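Local coordinates for thiamine-binding periplasmic protein (PDB 2QRY) that binds thiamine, thiamine phosphate and thiamine diphosphate with high affinity in the periplasm for import by the ThiBPQ ABC transporter, at residues A[51-56]-A[259-264]. Numbering follows the deposited sequence.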
ATOM      1  N   CYS A  51      -0.335  23.801  12.532  1.00 58.77           N
ATOM      2  CA  CYS A  51      -0.697  23.382  13.880  1.00 59.06           C
ATOM      3  C   CYS A  51       0.530  23.148  14.758  1.00 58.83           C
ATOM      4  O   CYS A  51       1.235  22.151  14.602  1.00 60.22           O
ATOM      5  CB  CYS A  51      -1.527  22.104  13.814  1.00 59.45           C
ATOM      6  SG  CYS A  51      -1.812  21.360  15.414  1.00 60.48           S
ATOM      7  N   ASN A  52       0.768  24.064  15.692  1.00 58.30           N
ATOM      8  CA  ASN A  52       1.909  23.984  16.600  1.00 57.71           C
ATOM      9  C   ASN A  52       2.012  22.656  17.345  1.00 56.55           C
ATOM     10  O   ASN A  52       1.121  22.289  18.115  1.00 56.22           O
ATOM     11  CB  ASN A  52       1.849  25.123  17.619  1.00 59.30           C
ATOM     12  CG  ASN A  52       0.571  25.105  18.436  1.00 61.04           C
ATOM     13  OD1 ASN A  52      -0.523  25.335  17.910  1.00 60.61           O
ATOM     14  ND2 ASN A  52       0.700  24.823  19.729  1.00 62.64           N
ATOM     15  N   CYS A  53       3.115  21.952  17.115  1.00 54.96           N
ATOM     16  CA  CYS A  53       3.380  20.664  17.749  1.00 53.94           C
ATOM     17  C   CYS A  53       4.539  20.014  17.014  1.00 51.83           C
ATOM     18  O   CYS A  53       4.977  20.508  15.980  1.00 51.66           O
ATOM     19  CB  CYS A  53       2.166  19.740  17.643  1.00 54.91           C
ATOM     20  SG  CYS A  53       1.967  19.002  16.006  1.00 56.17           S
ATOM     21  N   GLU A  54       5.034  18.905  17.547  1.00 49.82           N
ATOM     22  CA  GLU A  54       6.124  18.204  16.893  1.00 48.62           C
ATOM     23  C   GLU A  54       5.605  16.886  16.346  1.00 47.53           C
ATOM     24  O   GLU A  54       5.360  15.947  17.105  1.00 48.53           O
ATOM     25  CB  GLU A  54       7.281  17.943  17.860  1.00 48.47           C
ATOM     26  CG  GLU A  54       8.449  17.223  17.195  1.00 50.61           C
ATOM     27  CD  GLU A  54       9.651  17.053  18.107  1.00 52.24           C
ATOM     28  OE1 GLU A  54       9.491  16.504  19.218  1.00 52.05           O
ATOM     29  OE2 GLU A  54      10.763  17.464  17.704  1.00 52.78           O
ATOM     30  N   LEU A  55       5.418  16.830  15.031  1.00 45.29           N
ATOM     31  CA  LEU A  55       4.939  15.618  14.379  1.00 43.92           C
ATOM     32  C   LEU A  55       6.102  14.646  14.290  1.00 42.72           C
ATOM     33  O   LEU A  55       7.105  14.930  13.635  1.00 42.43           O
ATOM     34  CB  LEU A  55       4.431  15.920  12.970  1.00 43.68           C
ATOM     35  CG  LEU A  55       3.824  14.717  12.247  1.00 42.37           C
ATOM     36  CD1 LEU A  55       2.495  14.360  12.898  1.00 41.55           C
ATOM     37  CD2 LEU A  55       3.627  15.045  10.781  1.00 41.58           C
ATOM     38  N   LYS A  56       5.968  13.498  14.943  1.00 40.97           N
ATOM     39  CA  LYS A  56       7.032  12.507  14.936  1.00 40.78           C
ATOM     40  C   LYS A  56       6.632  11.272  14.134  1.00 38.58           C
ATOM     41  O   LYS A  56       5.918  10.400  14.629  1.00 38.05           O
ATOM     42  CB  LYS A  56       7.379  12.129  16.377  1.00 41.89           C
ATOM     43  CG  LYS A  56       8.805  11.668  16.566  1.00 45.01           C
ATOM     44  CD  LYS A  56       9.230  11.780  18.025  1.00 46.75           C
ATOM     45  CE  LYS A  56       9.280  13.239  18.487  1.00 48.27           C
ATOM     46  NZ  LYS A  56       9.775  13.372  19.893  1.00 47.33           N
ATOM     47  N   PRO A 259      -5.671  13.115  21.941  1.00 29.12           N
ATOM     48  CA  PRO A 259      -6.823  12.928  21.051  1.00 30.51           C
ATOM     49  C   PRO A 259      -7.040  14.080  20.073  1.00 32.09           C
ATOM     50  O   PRO A 259      -7.070  13.879  18.861  1.00 33.20           O
ATOM     51  CB  PRO A 259      -7.999  12.793  22.018  1.00 29.10           C
ATOM     52  CG  PRO A 259      -7.376  12.291  23.265  1.00 29.07           C
ATOM     53  CD  PRO A 259      -6.095  13.074  23.349  1.00 28.76           C
ATOM     54  N   GLU A 260      -7.187  15.285  20.610  1.00 33.18           N
ATOM     55  CA  GLU A 260      -7.426  16.472  19.797  1.00 35.50           C
ATOM     56  C   GLU A 260      -6.430  16.621  18.640  1.00 35.90           C
ATOM     57  O   GLU A 260      -6.833  16.776  17.485  1.00 34.77           O
ATOM     58  CB  GLU A 260      -7.400  17.721  20.684  1.00 37.53           C
ATOM     59  CG  GLU A 260      -8.100  18.926  20.077  1.00 43.27           C
ATOM     60  CD  GLU A 260      -8.122  20.129  21.004  1.00 47.59           C
ATOM     61  OE1 GLU A 260      -8.433  19.953  22.206  1.00 49.18           O
ATOM     62  OE2 GLU A 260      -7.841  21.251  20.529  1.00 49.56           O
ATOM     63  N   LEU A 261      -5.134  16.583  18.947  1.00 35.62           N
ATOM     64  CA  LEU A 261      -4.110  16.705  17.912  1.00 36.21           C
ATOM     65  C   LEU A 261      -4.239  15.578  16.893  1.00 37.12           C
ATOM     66  O   LEU A 261      -4.239  15.818  15.685  1.00 37.42           O
ATOM     67  CB  LEU A 261      -2.710  16.648  18.522  1.00 36.36           C
ATOM     68  CG  LEU A 261      -1.869  17.922  18.537  1.00 36.01           C
ATOM     69  CD1 LEU A 261      -0.431  17.549  18.871  1.00 35.96           C
ATOM     70  CD2 LEU A 261      -1.924  18.610  17.186  1.00 35.67           C
ATOM     71  N   ALA A 262      -4.335  14.348  17.389  1.00 37.08           N
ATOM     72  CA  ALA A 262      -4.458  13.182  16.523  1.00 37.32           C
ATOM     73  C   ALA A 262      -5.549  13.413  15.489  1.00 37.64           C
ATOM     74  O   ALA A 262      -5.385  13.100  14.307  1.00 36.86           O
ATOM     75  CB  ALA A 262      -4.791  11.940  17.354  1.00 36.17           C
ATOM     76  N   GLN A 263      -6.662  13.972  15.947  1.00 37.79           N
ATOM     77  CA  GLN A 263      -7.792  14.231  15.074  1.00 39.28           C
ATOM     78  C   GLN A 263      -7.561  15.412  14.138  1.00 38.56           C
ATOM     79  O   GLN A 263      -8.108  15.449  13.034  1.00 37.67           O
ATOM     80  CB  GLN A 263      -9.044  14.417  15.928  1.00 40.67           C
ATOM     81  CG  GLN A 263      -9.261  13.199  16.809  1.00 46.52           C
ATOM     82  CD  GLN A 263     -10.488  13.273  17.689  1.00 49.60           C
ATOM     83  OE1 GLN A 263     -10.647  14.202  18.483  1.00 51.65           O
ATOM     84  NE2 GLN A 263     -11.363  12.277  17.565  1.00 51.12           N
ATOM     85  N   LYS A 264      -6.749  16.371  14.567  1.00 37.49           N
ATOM     86  CA  LYS A 264      -6.458  17.509  13.713  1.00 39.14           C
ATOM     87  C   LYS A 264      -5.521  17.023  12.615  1.00 38.30           C
ATOM     88  O   LYS A 264      -5.498  17.564  11.511  1.00 37.02           O
ATOM     89  CB  LYS A 264      -5.816  18.652  14.509  1.00 40.71           C
ATOM     90  CG  LYS A 264      -6.742  19.251  15.559  1.00 44.05           C
ATOM     91  CD  LYS A 264      -6.498  20.736  15.773  1.00 46.56           C
ATOM     92  CE  LYS A 264      -5.150  21.021  16.417  1.00 48.21           C
ATOM     93  NZ  LYS A 264      -4.975  22.489  16.661  1.00 48.67           N
TER
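Leu261 reaches from helix 259-269 to two cysteines, Cys51 and Cys53, that lead into strand 54-59, and the two prongs of its fork divide the work between them. Its CB and CG serve as a stalk, both more than 4.2 Å from every atom of 51-56. Beyond them, CD1 meets CB of Cys53 at 3.6 Å, while CD2 presses on SG of Cys51 at 3.3 Å, a tight apolar contact. SG of Cys53 stands off nearly equally from both methyls, 4.0 Å from Leu261 CD1 and 4.1 Å from Leu261 CD2. The leucine's chi1 is -110°, away from a staggered value, which is consistent with some strain in the fit. The cysteines form no disulfide: SG of Cys51 and SG of Cys53 are 4.5 Å apart, and toward the leucine both present apolar surface.

One helical turn further on, Lys264 comes alongside the sulfur of Cys51. Bends at its second and third torsions bring CE within 3.5 Å and NZ within 3.6 Å of Cys51 SG. With SG turned anti to its own backbone N (chi1 171°), Cys51 thus meets both a methyl of Leu261 and the amine end of Lys264. An alanine in place of Leu261 would remove both methyl contacts and would probably leave Cys53 without its mate on the helix, with Cys51 keeping mainly the lysine chain.

Phe47 of helix 40-48 touches both Cys53 and Leu261, joining three elements in one small apolar cluster. Strand 24-29, helix 40-48 and the parallel strand 54-59 form a beta-alpha-beta crossover, and the contact lays the loop leading into its second strand against helix 259-269, far from the thiamine site, within the alpha/beta architecture typical of type 2 periplasmic binding proteins.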